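Local atomic coordinates of PCF11 protein (Saccharomyces cerevisiae, PDB entry 1SZ9), a protein that binds the carboxy-terminal domain of RNA polymerase II through its CTD-interacting domain and takes part in 3'-end processing of messenger RNA. Residues A[11-16]-A[29-33]. Numbering follows the deposited sequence.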
loop_
_atom_site.group_PDB
_atom_site.type_symbol
_atom_site.label_atom_id
_atom_site.label_comp_id
_atom_site.label_asym_id
_atom_site.label_seq_id
_atom_site.Cartn_x
_atom_site.Cartn_y
_atom_site.Cartn_z
ATOM N N ASP A 11 -0.064 -18.902 0.042
ATOM C CA ASP A 11 -1.481 -18.649 -0.126
ATOM C C ASP A 11 -1.688 -17.136 -0.293
ATOM O O ASP A 11 -2.506 -16.704 -1.117
ATOM C CB ASP A 11 -2.224 -19.200 1.101
ATOM C CG ASP A 11 -3.726 -18.958 1.056
ATOM O OD1 ASP A 11 -4.381 -19.278 0.037
ATOM O OD2 ASP A 11 -4.265 -18.460 2.068
ATOM N N PHE A 12 -0.936 -16.336 0.469
ATOM C CA PHE A 12 -1.047 -14.865 0.387
ATOM C C PHE A 12 -0.622 -14.437 -1.017
ATOM O O PHE A 12 -1.331 -13.680 -1.683
ATOM C CB PHE A 12 -0.134 -14.177 1.428
ATOM C CG PHE A 12 -0.382 -12.692 1.591
ATOM C CD1 PHE A 12 -1.357 -12.217 2.472
ATOM C CD2 PHE A 12 0.375 -11.767 0.880
ATOM C CE1 PHE A 12 -1.570 -10.838 2.647
ATOM C CE2 PHE A 12 0.162 -10.380 1.048
ATOM C CZ PHE A 12 -0.813 -9.927 1.938
ATOM N N ASN A 13 0.530 -14.931 -1.465
ATOM C CA ASN A 13 1.039 -14.587 -2.799
ATOM C C ASN A 13 0.077 -15.002 -3.908
ATOM O O ASN A 13 -0.170 -14.253 -4.846
ATOM C CB ASN A 13 2.394 -15.258 -3.068
ATOM C CG ASN A 13 3.554 -14.542 -2.399
ATOM O OD1 ASN A 13 3.818 -13.375 -2.675
ATOM N ND2 ASN A 13 4.260 -15.242 -1.525
ATOM N N SER A 14 -0.459 -16.211 -3.792
ATOM C CA SER A 14 -1.377 -16.749 -4.788
ATOM C C SER A 14 -2.608 -15.864 -4.969
ATOM O O SER A 14 -3.061 -15.602 -6.088
ATOM C CB SER A 14 -1.782 -18.166 -4.368
ATOM O OG SER A 14 -2.819 -18.672 -5.183
ATOM N N ILE A 15 -3.161 -15.416 -3.852
ATOM C CA ILE A 15 -4.320 -14.549 -3.887
ATOM C C ILE A 15 -3.922 -13.184 -4.476
ATOM O O ILE A 15 -4.616 -12.630 -5.329
ATOM C CB ILE A 15 -4.889 -14.388 -2.465
ATOM C CG1 ILE A 15 -5.459 -15.737 -2.004
ATOM C CG2 ILE A 15 -5.940 -13.280 -2.435
ATOM C CD1 ILE A 15 -5.890 -15.772 -0.548
ATOM N N LEU A 16 -2.786 -12.660 -4.036
ATOM C CA LEU A 16 -2.315 -11.370 -4.511
ATOM C C LEU A 16 -2.187 -11.348 -6.043
ATOM O O LEU A 16 -2.474 -10.334 -6.688
ATOM C CB LEU A 16 -0.977 -11.066 -3.841
ATOM C CG LEU A 16 -0.304 -9.697 -3.935
ATOM C CD1 LEU A 16 -1.273 -8.538 -3.690
ATOM C CD2 LEU A 16 0.813 -9.693 -2.891
ATOM N N THR A 29 -9.886 -10.149 1.910
ATOM C CA THR A 29 -9.340 -11.440 2.303
ATOM C C THR A 29 -7.855 -11.302 2.636
ATOM O O THR A 29 -7.380 -11.899 3.603
ATOM C CB THR A 29 -9.586 -12.506 1.201
ATOM O OG1 THR A 29 -11.001 -12.734 1.088
ATOM C CG2 THR A 29 -8.895 -13.827 1.550
ATOM N N LEU A 30 -7.122 -10.513 1.854
ATOM C CA LEU A 30 -5.704 -10.291 2.145
ATOM C C LEU A 30 -5.542 -9.556 3.501
ATOM O O LEU A 30 -4.591 -9.809 4.244
ATOM C CB LEU A 30 -5.043 -9.463 1.030
ATOM C CG LEU A 30 -4.834 -10.143 -0.334
ATOM C CD1 LEU A 30 -4.350 -9.108 -1.382
ATOM C CD2 LEU A 30 -3.797 -11.289 -0.177
ATOM N N THR A 31 -6.478 -8.654 3.813
ATOM C CA THR A 31 -6.438 -7.889 5.061
ATOM C C THR A 31 -6.681 -8.826 6.256
ATOM O O THR A 31 -6.036 -8.702 7.291
ATOM C CB THR A 31 -7.518 -6.771 5.040
ATOM O OG1 THR A 31 -7.314 -5.956 3.879
ATOM C CG2 THR A 31 -7.442 -5.885 6.306
ATOM N N LYS A 32 -7.613 -9.764 6.102
ATOM C CA LYS A 32 -7.922 -10.722 7.156
ATOM C C LYS A 32 -6.719 -11.652 7.376
ATOM O O LYS A 32 -6.391 -11.985 8.509
ATOM C CB LYS A 32 -9.170 -11.534 6.784
ATOM C CG LYS A 32 -10.463 -10.727 6.812
ATOM C CD LYS A 32 -11.608 -11.487 6.124
ATOM C CE LYS A 32 -11.922 -12.792 6.841
ATOM N NZ LYS A 32 -13.070 -13.485 6.223
ATOM N N LEU A 33 -6.061 -12.066 6.297
ATOM C CA LEU A 33 -4.874 -12.911 6.426
ATOM C C LEU A 33 -3.768 -12.138 7.178
ATOM O O LEU A 33 -3.018 -12.711 7.979
ATOM C CB LEU A 33 -4.353 -13.328 5.039
ATOM C CG LEU A 33 -5.077 -14.470 4.306
ATOM C CD1 LEU A 33 -4.566 -14.603 2.869
ATOM C CD2 LEU A 33 -4.840 -15.785 5.074
#
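Phe12 and Leu30 meet because their first torsions turn both side chains into the interface between two helices: CG of Phe12 is anti to the backbone N (chi1 -169°), whereas CG of Leu30 lies opposite the carbonyl carbon (chi1 -71°). Methyl CD2 of Leu30 thus rests over one face of the Phe12 ring, 3.7 Å from the centroid and displaced toward the rim, a CH-pi contact. A flat ring suits this place, as it also stacks with Phe44, and its CD1 lies 4.0 Å from Leu33 CD1. Branched Leu30 packs CD2 at 3.7 Å against CG2 of Ile15 as well, while its CD1 lies 3.9 Å from CD1 of Leu16. The longer arm of beta-branched Ile15 ends in CD1, which meets Leu33 CD1 tip to tip at 3.8 Å and touches the methyl of Thr29. Threonine suits this margin, its OG1 hydrogen-bonding the backbone O of Pro25. Replacing Phe12 by an alanine would probably strip Leu30 CD2 of its aromatic platform and open a gap beside Leu33. Segments 11-16 and 29-33, nearly antiparallel (164°) with axes 10.6 Å apart, join helices 3-16 and 24-36 of this all-helical CID fold; helix 41-54, carrying Phe44, packs against the first.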